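Local coordinates for protein 3-phytase (Klebsiella pneumoniae, PDB 2WNH) that probably releases phosphate from phytate (inositol hexakisphosphate), preferring the 3-position, as a member of the histidine acid phosphatase family, at residues L22-I27 / L214-S219; T299-S304 / T386-R391; F303-P308 / V338-Q343. The protein carries 3 engineered substitutions. All blocks are in the same frame, centred on the assembly; numbering follows the deposited sequence.

Interaction 1 (L22-I27 / L214-S219); sequences LSRHGI and LRLGWS
Ile27 makes the apolar part of this buried contact by pushing both branches of its side chain against the last turn of helix 204-219. Its CG1 arm, placed beside the backbone N (chi1 -57°), carries CD1 to 3.5 Å from the Ser219 O and also against the Ser219 CB. The other branch, CG2, lies 3.8 Å from the Leu216 O and faces the leucine's CD2 methyl at 4.3 Å. Ser219 turns its hydroxyl back into its own helix, where OG donates to the Arg215 O at 2.8 Å; that carbonyl also receives the Ser219 amide, so CB is the side-chain atom that leans on Ile27.

Beside this apolar patch two arginines meet tip to tip. Arg24 reaches out extended, whereas Arg215 is bent at chi2 and chi3, and the Arg24 NH1 comes to 3.7 Å from the Arg215 NH2, the guanidinium planes 61° apart. The repulsion expected between two like charges is probably offset by Glu212, one turn before Arg215, which forms salt bridges with both, OE2 to Arg24 and OE1 to Arg215. Further hydrogen bonds run from Arg24 NH1 to the Ile315 O and from Arg215 NH1 to the Asn314 OD1.

Further in, Arg24 CG covers one face of the His25 imidazole, while the His25 ND1 donates in the ring plane to the Gly26 O at 2.8 Å, almost straight at 174°. That bond fixes the ring's rotation. Arg24 to Arg28 match the start of the RHGxRxP signature of histidine acid phosphatases, whose histidine is the phosphate-accepting nucleophile in relatives, a role that His25 probably has here.

Interaction 2 (T299-S304 / T386-R391); sequences TLMNFS and TALGQR
Arg391 carries most of this contact, running from the end of the 386-391 segment along the C-terminal turn of helix 291-301. Its CB starts 3.5 Å from the Leu300 O, and CB also touches the CD2 methyl of Leu300. CG passes the same carbonyl oxygen at longer range, and CD closes on it again at 3.4 Å, so the extended aliphatic chain lies across the Leu300 O. The tip then meets two different surfaces. In the guanidinium plane, NH1 donates to the Thr299 O at 2.8 Å, a bond bent to 146° that arrives above the carbonyl plane. Over one guanidinium face lies the Asn302 amide, tilted 28° from it, its CG near CZ and its ND2 near NH1; these two nitrogens are both donors, so the pair is stacked and not bonded.

Asn302 sits there because it is the residue that leaves the helix, with positive phi in a Schellman motif. Its backbone N also donates to the Thr299 O, which therefore accepts from two donors. The Leu300 O, in turn, is held by two waters: one passes on to the Ala387 O, the other to the Leu388 O while accepting from the Arg391 N.

On the buried flank Met301 and Leu388 lie side by side, pointing the same way, and the Met301 CE touches the Leu388 CD2 at 3.7 Å. Both side chains continue onto Val338 of strand 334-342.

The carbonyls of the last turn lie at the negative end of the helix dipole, so a cationic guanidinium bonded there is probably stabilising, while the bridging waters satisfy an oxygen that the arginine chain only crosses.

Interaction 3 (F303-P308 / V338-Q343); sequences FSWQLP and VYFQAQ
The six-membered ring of Trp305 lies almost flat against the ring of Phe340, centroids 3.8 Å apart and planes only 8° from parallel, an offset stack. The shift puts the Trp305 CZ2 over the centre of the phenylalanine ring, and the indole's CE2 comes to 3.3 Å from the Phe340 CD2. Phe340 uses its stem as well: its CB lies over the face of the same indole six-membered ring in a CH-pi contact. Different first torsions make the overlap possible. Phe340 sends CG anti to the backbone N, straight out of the strand, while Trp305 takes the crowded position between backbone N and carbonyl carbon (chi1 58°), which lays the indole across that path. The Trp305 NE1 is satisfied by the Asn314 O.

The touching parts of the two segments run 31° apart, end to end, with the nearest CA pair, Trp305 and Phe340, 7.7 Å apart. No hydrogen bond joins them: this is an extended loop lying over one face of the mixed sheet in the alpha/beta domain of a histidine phosphatase, where helix 291-301 also touches the indole through Ile294 and Arg298. Both chains alternate, so Phe303, Trp305 and Leu307 point from the loop toward the strand, and Val338, Phe340 and Ala342 from strand 334-342 toward the loop.

Phe303 packs beside the indole. The rim of its ring, at CE2, presses toward the strand backbone, 4.0 Å from the Phe340 N, and brushes the CG1 methyl of Val338, while its face receives the CE3 edge of Trp305 in a T-shaped arrangement. Farther along the strand, the Leu307 CD1 fills the hollow between the Phe340 CD2, at 3.9 Å, and the methyl of Ala342.

In the fold
Interaction 1 closes before the other two open along the chain. Interactions 2 and 3 start from the same run of residues, sharing Phe303 and Ser304, and continue in two directions: to the end of helix 381-388 and to strand 334-342. Their centres lie 15 Å apart, yet they touch where Met301 and Leu388 both pack on Val338. Interaction 1, centred 15 Å from interaction 3 and 25 Å from interaction 2, touches neither, but shares with interaction 3 the mixed sheet that contains strands 14-24 and 334-342. One sheet thus carries, at one strand end, the signature turn and, on strand 334-342, the side chains on which the chain leaving helix 291-301 packs.

Interaction 1 (L22-I27 / L214-S219)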
loop_
_atom_site.group_PDB
_atom_site.type_symbol
_atom_site.label_atom_id
_atom_site.label_comp_id
_atom_site.label_asym_id
_atom_site.label_seq_id
_atom_site.Cartn_x
_atom_site.Cartn_y
_atom_site.Cartn_z
ATOM N N LEU B 22 -24.385 11.861 -14.459
ATOM C CA LEU B 22 -24.116 12.987 -15.353
ATOM C C LEU B 22 -23.322 14.032 -14.574
ATOM O O LEU B 22 -23.882 14.729 -13.726
ATOM C CB LEU B 22 -25.441 13.594 -15.883
ATOM C CG LEU B 22 -25.281 14.834 -16.802
ATOM C CD1 LEU B 22 -24.503 14.500 -18.097
ATOM C CD2 LEU B 22 -26.635 15.474 -17.134
ATOM N N SER B 23 -22.038 14.164 -14.908
ATOM C CA SER B 23 -21.107 15.028 -14.210
ATOM C C SER B 23 -20.832 16.283 -15.022
ATOM O O SER B 23 -20.745 16.211 -16.249
ATOM C CB SER B 23 -19.774 14.297 -14.034
ATOM O OG SER B 23 -18.819 15.105 -13.340
ATOM N N ARG B 24 -20.641 17.409 -14.329
ATOM C CA ARG B 24 -20.093 18.603 -14.954
ATOM C C ARG B 24 -18.593 18.398 -15.032
ATOM O O ARG B 24 -18.005 17.688 -14.196
ATOM C CB ARG B 24 -20.392 19.862 -14.103
ATOM C CG ARG B 24 -20.017 21.159 -14.822
ATOM C CD ARG B 24 -20.123 22.399 -13.928
ATOM N NE ARG B 24 -19.523 23.557 -14.634
ATOM C CZ ARG B 24 -19.311 24.761 -14.097
ATOM N NH1 ARG B 24 -19.672 25.012 -12.846
ATOM N NH2 ARG B 24 -18.711 25.715 -14.817
ATOM N N HIS B 25 -17.962 19.032 -16.010
ATOM C CA HIS B 25 -16.498 19.091 -16.000
ATOM C C HIS B 25 -15.993 19.796 -14.724
ATOM O O HIS B 25 -16.756 20.470 -14.016
ATOM C CB HIS B 25 -16.000 19.770 -17.273
ATOM C CG HIS B 25 -16.515 21.161 -17.438
ATOM N ND1 HIS B 25 -16.075 22.218 -16.670
ATOM C CD2 HIS B 25 -17.444 21.666 -18.288
ATOM C CE1 HIS B 25 -16.712 23.320 -17.040
ATOM N NE2 HIS B 25 -17.547 23.011 -18.018
ATOM N N GLY B 26 -14.722 19.580 -14.402
ATOM C CA GLY B 26 -14.094 20.245 -13.264
ATOM C C GLY B 26 -13.739 21.696 -13.560
ATOM O O GLY B 26 -14.126 22.254 -14.596
ATOM N N ILE B 27 -13.006 22.302 -12.629
ATOM C CA ILE B 27 -12.636 23.720 -12.722
ATOM C C ILE B 27 -11.894 24.070 -14.018
ATOM O O ILE B 27 -10.975 23.373 -14.436
ATOM C CB ILE B 27 -11.801 24.139 -11.487
ATOM C CG1 ILE B 27 -12.592 23.856 -10.196
ATOM C CG2 ILE B 27 -11.324 25.612 -11.596
ATOM C CD1 ILE B 27 -11.704 23.741 -8.975
ATOM N N LEU B 214 -15.498 34.221 -11.022
ATOM C CA LEU B 214 -15.074 34.431 -9.637
ATOM C C LEU B 214 -15.235 33.152 -8.819
ATOM O O LEU B 214 -14.337 32.789 -8.060
ATOM C CB LEU B 214 -15.826 35.611 -9.008
ATOM C CG LEU B 214 -15.563 36.956 -9.708
ATOM C CD1 LEU B 214 -16.492 37.994 -9.114
ATOM C CD2 LEU B 214 -14.116 37.421 -9.579
ATOM N N ARG B 215 -16.376 32.472 -8.983
ATOM C CA ARG B 215 -16.616 31.209 -8.282
ATOM C C ARG B 215 -15.564 30.167 -8.643
ATOM O O ARG B 215 -15.055 29.448 -7.769
ATOM C CB ARG B 215 -18.009 30.656 -8.614
ATOM C CG ARG B 215 -18.268 29.260 -8.004
ATOM C CD ARG B 215 -17.938 28.136 -9.018
ATOM N NE ARG B 215 -19.071 27.957 -9.934
ATOM C CZ ARG B 215 -20.226 27.404 -9.579
ATOM N NH1 ARG B 215 -20.403 26.946 -8.348
ATOM N NH2 ARG B 215 -21.220 27.313 -10.455
ATOM N N LEU B 216 -15.268 30.063 -9.937
ATOM C CA LEU B 216 -14.224 29.135 -10.420
ATOM C C LEU B 216 -12.831 29.521 -9.903
ATOM O O LEU B 216 -12.097 28.650 -9.417
ATOM C CB LEU B 216 -14.239 29.028 -11.960
ATOM C CG LEU B 216 -15.449 28.280 -12.547
ATOM C CD1 LEU B 216 -15.552 28.530 -14.041
ATOM C CD2 LEU B 216 -15.405 26.786 -12.224
ATOM N N GLY B 217 -12.477 30.811 -9.952
ATOM C CA GLY B 217 -11.198 31.279 -9.357
ATOM C C GLY B 217 -11.034 31.023 -7.853
ATOM O O GLY B 217 -9.910 30.704 -7.402
ATOM N N TRP B 218 -12.126 31.183 -7.086
ATOM C CA TRP B 218 -12.163 30.809 -5.660
ATOM C C TRP B 218 -11.871 29.317 -5.523
ATOM O O TRP B 218 -10.999 28.886 -4.755
ATOM C CB TRP B 218 -13.523 31.119 -4.993
ATOM C CG TRP B 218 -13.486 30.767 -3.508
ATOM C CD1 TRP B 218 -13.901 29.597 -2.915
ATOM C CD2 TRP B 218 -12.920 31.569 -2.461
ATOM N NE1 TRP B 218 -13.645 29.639 -1.557
ATOM C CE2 TRP B 218 -13.058 30.843 -1.253
ATOM C CE3 TRP B 218 -12.341 32.852 -2.425
ATOM C CZ2 TRP B 218 -12.611 31.348 -0.015
ATOM C CZ3 TRP B 218 -11.895 33.357 -1.183
ATOM C CH2 TRP B 218 -12.039 32.601 -0.001
ATOM N N SER B 219 -12.627 28.530 -6.279
ATOM C CA SER B 219 -12.560 27.068 -6.200
ATOM C C SER B 219 -11.192 26.535 -6.609
ATOM O O SER B 219 -10.750 25.486 -6.097
ATOM C CB SER B 219 -13.639 26.458 -7.096
ATOM O OG SER B 219 -14.916 26.921 -6.686
#

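Interaction 2 (T299-S304 / T386-R391)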
loop_
_atom_site.group_PDB
_atom_site.type_symbol
_atom_site.label_atom_id
_atom_site.label_comp_id
_atom_site.label_asym_id
_atom_site.label_seq_id
_atom_site.Cartn_x
_atom_site.Cartn_y
_atom_site.Cartn_z
ATOM N N THR B 299 -34.271 20.568 -15.078
ATOM C CA THR B 299 -35.533 21.262 -15.404
ATOM C C THR B 299 -36.615 20.298 -15.892
ATOM O O THR B 299 -37.759 20.346 -15.417
ATOM C CB THR B 299 -35.287 22.467 -16.348
ATOM O OG1 THR B 299 -34.644 23.484 -15.581
ATOM C CG2 THR B 299 -36.600 23.026 -16.906
ATOM N N LEU B 300 -36.250 19.408 -16.814
ATOM C CA LEU B 300 -37.192 18.399 -17.316
ATOM C C LEU B 300 -37.644 17.451 -16.213
ATOM O O LEU B 300 -38.805 17.014 -16.173
ATOM C CB LEU B 300 -36.597 17.641 -18.516
ATOM C CG LEU B 300 -36.312 18.478 -19.773
ATOM C CD1 LEU B 300 -35.680 17.594 -20.804
ATOM C CD2 LEU B 300 -37.592 19.104 -20.290
ATOM N N MET B 301 -36.738 17.154 -15.281
ATOM C CA MET B 301 -37.069 16.343 -14.087
ATOM C C MET B 301 -37.958 17.070 -13.097
ATOM O O MET B 301 -38.501 16.438 -12.189
ATOM C CB MET B 301 -35.793 15.876 -13.369
ATOM C CG MET B 301 -34.911 14.936 -14.174
ATOM S SD MET B 301 -33.268 14.786 -13.414
ATOM C CE MET B 301 -33.512 13.370 -12.365
ATOM N N ASN B 302 -38.076 18.396 -13.245
ATOM C CA ASN B 302 -38.726 19.248 -12.232
ATOM C C ASN B 302 -38.064 19.099 -10.853
ATOM O O ASN B 302 -38.725 19.018 -9.817
ATOM C CB ASN B 302 -40.237 18.962 -12.172
ATOM C CG ASN B 302 -41.064 20.184 -11.777
ATOM O OD1 ASN B 302 -42.255 20.054 -11.509
ATOM N ND2 ASN B 302 -40.460 21.364 -11.767
ATOM N N PHE B 303 -36.733 19.030 -10.860
ATOM C CA PHE B 303 -35.953 18.766 -9.654
ATOM C C PHE B 303 -35.139 20.012 -9.355
ATOM O O PHE B 303 -34.296 20.432 -10.151
ATOM C CB PHE B 303 -35.061 17.511 -9.867
ATOM C CG PHE B 303 -34.110 17.170 -8.717
ATOM C CD1 PHE B 303 -34.384 17.499 -7.381
ATOM C CD2 PHE B 303 -32.947 16.439 -9.003
ATOM C CE1 PHE B 303 -33.466 17.158 -6.359
ATOM C CE2 PHE B 303 -32.042 16.079 -7.996
ATOM C CZ PHE B 303 -32.302 16.434 -6.675
ATOM N N SER B 304 -35.407 20.587 -8.190
ATOM C CA SER B 304 -34.728 21.789 -7.733
ATOM C C SER B 304 -33.966 21.508 -6.441
ATOM O O SER B 304 -34.426 20.736 -5.599
ATOM C CB SER B 304 -35.750 22.909 -7.505
ATOM O OG SER B 304 -35.111 24.117 -7.110
ATOM N N THR B 386 -41.738 7.459 -14.649
ATOM C CA THR B 386 -42.863 8.167 -15.264
ATOM C C THR B 386 -42.900 9.631 -14.859
ATOM O O THR B 386 -43.061 10.508 -15.709
ATOM C CB THR B 386 -44.195 7.497 -14.907
ATOM O OG1 THR B 386 -44.194 6.165 -15.440
ATOM C CG2 THR B 386 -45.387 8.277 -15.520
ATOM N N ALA B 387 -42.760 9.893 -13.565
ATOM C CA ALA B 387 -42.767 11.262 -13.071
ATOM C C ALA B 387 -41.599 12.083 -13.615
ATOM O O ALA B 387 -41.775 13.235 -14.043
ATOM C CB ALA B 387 -42.794 11.295 -11.538
ATOM N N LEU B 388 -40.409 11.488 -13.629
ATOM C CA LEU B 388 -39.220 12.211 -14.091
ATOM C C LEU B 388 -39.242 12.499 -15.592
ATOM O O LEU B 388 -38.593 13.453 -16.057
ATOM C CB LEU B 388 -37.944 11.433 -13.736
ATOM C CG LEU B 388 -37.627 11.412 -12.239
ATOM C CD1 LEU B 388 -36.590 10.301 -11.959
ATOM C CD2 LEU B 388 -37.138 12.743 -11.689
ATOM N N GLY B 389 -39.972 11.677 -16.339
ATOM C CA GLY B 389 -40.007 11.782 -17.791
ATOM C C GLY B 389 -41.166 12.581 -18.381
ATOM O O GLY B 389 -41.239 12.718 -19.599
ATOM N N GLN B 390 -42.033 13.126 -17.527
ATOM C CA GLN B 390 -43.285 13.788 -17.975
ATOM C C GLN B 390 -43.090 14.925 -18.968
ATOM O O GLN B 390 -43.970 15.176 -19.790
ATOM C CB GLN B 390 -43.992 14.447 -16.803
ATOM C CG GLN B 390 -44.588 13.565 -15.783
ATOM C CD GLN B 390 -45.089 14.402 -14.620
ATOM O OE1 GLN B 390 -46.133 15.054 -14.728
ATOM N NE2 GLN B 390 -44.328 14.423 -13.511
ATOM N N ARG B 391 -41.987 15.665 -18.823
ATOM C CA ARG B 391 -41.761 16.884 -19.584
ATOM C C ARG B 391 -40.913 16.629 -20.812
ATOM O O ARG B 391 -40.625 17.563 -21.544
ATOM C CB ARG B 391 -41.075 17.958 -18.721
ATOM C CG ARG B 391 -41.941 18.549 -17.618
ATOM C CD ARG B 391 -41.123 19.442 -16.680
ATOM N NE ARG B 391 -41.973 20.444 -16.046
ATOM C CZ ARG B 391 -41.530 21.509 -15.372
ATOM N NH1 ARG B 391 -40.228 21.729 -15.203
ATOM N NH2 ARG B 391 -42.403 22.365 -14.850
HETATM O O HOH W 1 -40.944 15.919 -14.942
HETATM O O HOH W 2 -39.365 15.086 -17.985
#

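Interaction 3 (F303-P308 / V338-Q343)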
loop_
_atom_site.group_PDB
_atom_site.type_symbol
_atom_site.label_atom_id
_atom_site.label_comp_id
_atom_site.label_asym_id
_atom_site.label_seq_id
_atom_site.Cartn_x
_atom_site.Cartn_y
_atom_site.Cartn_z
ATOM N N PHE B 303 -36.733 19.030 -10.860
ATOM C CA PHE B 303 -35.953 18.766 -9.654
ATOM C C PHE B 303 -35.139 20.012 -9.355
ATOM O O PHE B 303 -34.296 20.432 -10.151
ATOM C CB PHE B 303 -35.061 17.511 -9.867
ATOM C CG PHE B 303 -34.110 17.170 -8.717
ATOM C CD1 PHE B 303 -34.384 17.499 -7.381
ATOM C CD2 PHE B 303 -32.947 16.439 -9.003
ATOM C CE1 PHE B 303 -33.466 17.158 -6.359
ATOM C CE2 PHE B 303 -32.042 16.079 -7.996
ATOM C CZ PHE B 303 -32.302 16.434 -6.675
ATOM N N SER B 304 -35.407 20.587 -8.190
ATOM C CA SER B 304 -34.728 21.789 -7.733
ATOM C C SER B 304 -33.966 21.508 -6.441
ATOM O O SER B 304 -34.426 20.736 -5.599
ATOM C CB SER B 304 -35.750 22.909 -7.505
ATOM O OG SER B 304 -35.111 24.117 -7.110
ATOM N N TRP B 305 -32.804 22.127 -6.295
ATOM C CA TRP B 305 -31.994 21.953 -5.095
ATOM C C TRP B 305 -31.392 23.257 -4.608
ATOM O O TRP B 305 -31.282 24.223 -5.362
ATOM C CB TRP B 305 -30.870 20.928 -5.339
ATOM C CG TRP B 305 -29.942 21.274 -6.471
ATOM C CD1 TRP B 305 -28.934 22.206 -6.455
ATOM C CD2 TRP B 305 -29.911 20.672 -7.769
ATOM N NE1 TRP B 305 -28.297 22.237 -7.687
ATOM C CE2 TRP B 305 -28.875 21.301 -8.503
ATOM C CE3 TRP B 305 -30.661 19.657 -8.387
ATOM C CZ2 TRP B 305 -28.560 20.940 -9.812
ATOM C CZ3 TRP B 305 -30.349 19.297 -9.676
ATOM C CH2 TRP B 305 -29.301 19.935 -10.383
ATOM N N GLN B 306 -31.022 23.286 -3.331
ATOM C CA GLN B 306 -30.179 24.363 -2.821
ATOM C C GLN B 306 -29.263 23.794 -1.756
ATOM O O GLN B 306 -29.737 23.372 -0.721
ATOM C CB GLN B 306 -30.998 25.527 -2.249
ATOM C CG GLN B 306 -30.109 26.681 -1.878
ATOM C CD GLN B 306 -30.859 27.971 -1.659
ATOM O OE1 GLN B 306 -31.996 28.146 -2.131
ATOM N NE2 GLN B 306 -30.227 28.892 -0.945
ATOM N N LEU B 307 -27.954 23.786 -2.027
ATOM C CA LEU B 307 -26.950 23.181 -1.144
ATOM C C LEU B 307 -26.282 24.275 -0.303
ATOM O O LEU B 307 -26.155 25.406 -0.766
ATOM C CB LEU B 307 -25.872 22.462 -1.973
ATOM C CG LEU B 307 -26.369 21.335 -2.887
ATOM C CD1 LEU B 307 -25.213 20.639 -3.616
ATOM C CD2 LEU B 307 -27.193 20.335 -2.120
ATOM N N PRO B 308 -25.805 23.928 0.912
ATOM C CA PRO B 308 -25.107 24.901 1.779
ATOM C C PRO B 308 -24.030 25.686 1.050
ATOM O O PRO B 308 -23.166 25.102 0.379
ATOM C CB PRO B 308 -24.482 24.013 2.860
ATOM C CG PRO B 308 -25.384 22.836 2.935
ATOM C CD PRO B 308 -25.886 22.593 1.546
ATOM N N VAL B 338 -32.530 9.351 -6.702
ATOM C CA VAL B 338 -32.149 10.423 -7.618
ATOM C C VAL B 338 -31.575 11.537 -6.761
ATOM O O VAL B 338 -32.208 11.977 -5.798
ATOM C CB VAL B 338 -33.398 10.957 -8.378
ATOM C CG1 VAL B 338 -32.998 12.098 -9.290
ATOM C CG2 VAL B 338 -34.041 9.844 -9.164
ATOM N N TYR B 339 -30.356 11.989 -7.066
ATOM C CA TYR B 339 -29.785 13.059 -6.244
ATOM C C TYR B 339 -28.791 13.915 -6.993
ATOM O O TYR B 339 -28.320 13.536 -8.071
ATOM C CB TYR B 339 -29.159 12.506 -4.947
ATOM C CG TYR B 339 -28.063 11.491 -5.129
ATOM C CD1 TYR B 339 -28.362 10.143 -5.251
ATOM C CD2 TYR B 339 -26.721 11.885 -5.148
ATOM C CE1 TYR B 339 -27.359 9.204 -5.401
ATOM C CE2 TYR B 339 -25.689 10.938 -5.287
ATOM C CZ TYR B 339 -26.032 9.605 -5.427
ATOM O OH TYR B 339 -25.074 8.612 -5.545
ATOM N N PHE B 340 -28.499 15.081 -6.423
ATOM C CA PHE B 340 -27.486 15.957 -6.945
ATOM C C PHE B 340 -26.434 16.113 -5.857
ATOM O O PHE B 340 -26.774 16.238 -4.676
ATOM C CB PHE B 340 -28.060 17.334 -7.301
ATOM C CG PHE B 340 -27.023 18.285 -7.843
ATOM C CD1 PHE B 340 -26.449 18.079 -9.100
ATOM C CD2 PHE B 340 -26.586 19.368 -7.082
ATOM C CE1 PHE B 340 -25.462 18.929 -9.602
ATOM C CE2 PHE B 340 -25.598 20.236 -7.594
ATOM C CZ PHE B 340 -25.042 20.012 -8.845
ATOM N N GLN B 341 -25.169 16.056 -6.253
ATOM C CA GLN B 341 -24.072 16.161 -5.292
ATOM C C GLN B 341 -22.991 17.118 -5.767
ATOM O O GLN B 341 -22.726 17.199 -6.971
ATOM C CB GLN B 341 -23.472 14.766 -5.012
ATOM C CG GLN B 341 -22.713 14.176 -6.197
ATOM C CD GLN B 341 -22.237 12.755 -5.932
ATOM O OE1 GLN B 341 -21.842 12.426 -4.818
ATOM N NE2 GLN B 341 -22.295 11.909 -6.953
ATOM N N ALA B 342 -22.353 17.792 -4.801
ATOM C CA ALA B 342 -21.219 18.713 -5.044
ATOM C C ALA B 342 -20.343 18.861 -3.811
ATOM O O ALA B 342 -20.748 18.522 -2.714
ATOM C CB ALA B 342 -21.742 20.107 -5.429
ATOM N N GLN B 343 -19.159 19.415 -3.996
ATOM C CA GLN B 343 -18.390 19.872 -2.846
ATOM C C GLN B 343 -18.648 21.347 -2.612
ATOM O O GLN B 343 -18.881 22.099 -3.563
ATOM C CB GLN B 343 -16.904 19.659 -3.081
ATOM C CG GLN B 343 -16.502 18.193 -3.024
ATOM C CD GLN B 343 -15.010 18.037 -2.760
ATOM O OE1 GLN B 343 -14.567 17.810 -1.606
ATOM N NE2 GLN B 343 -14.226 18.161 -3.807
#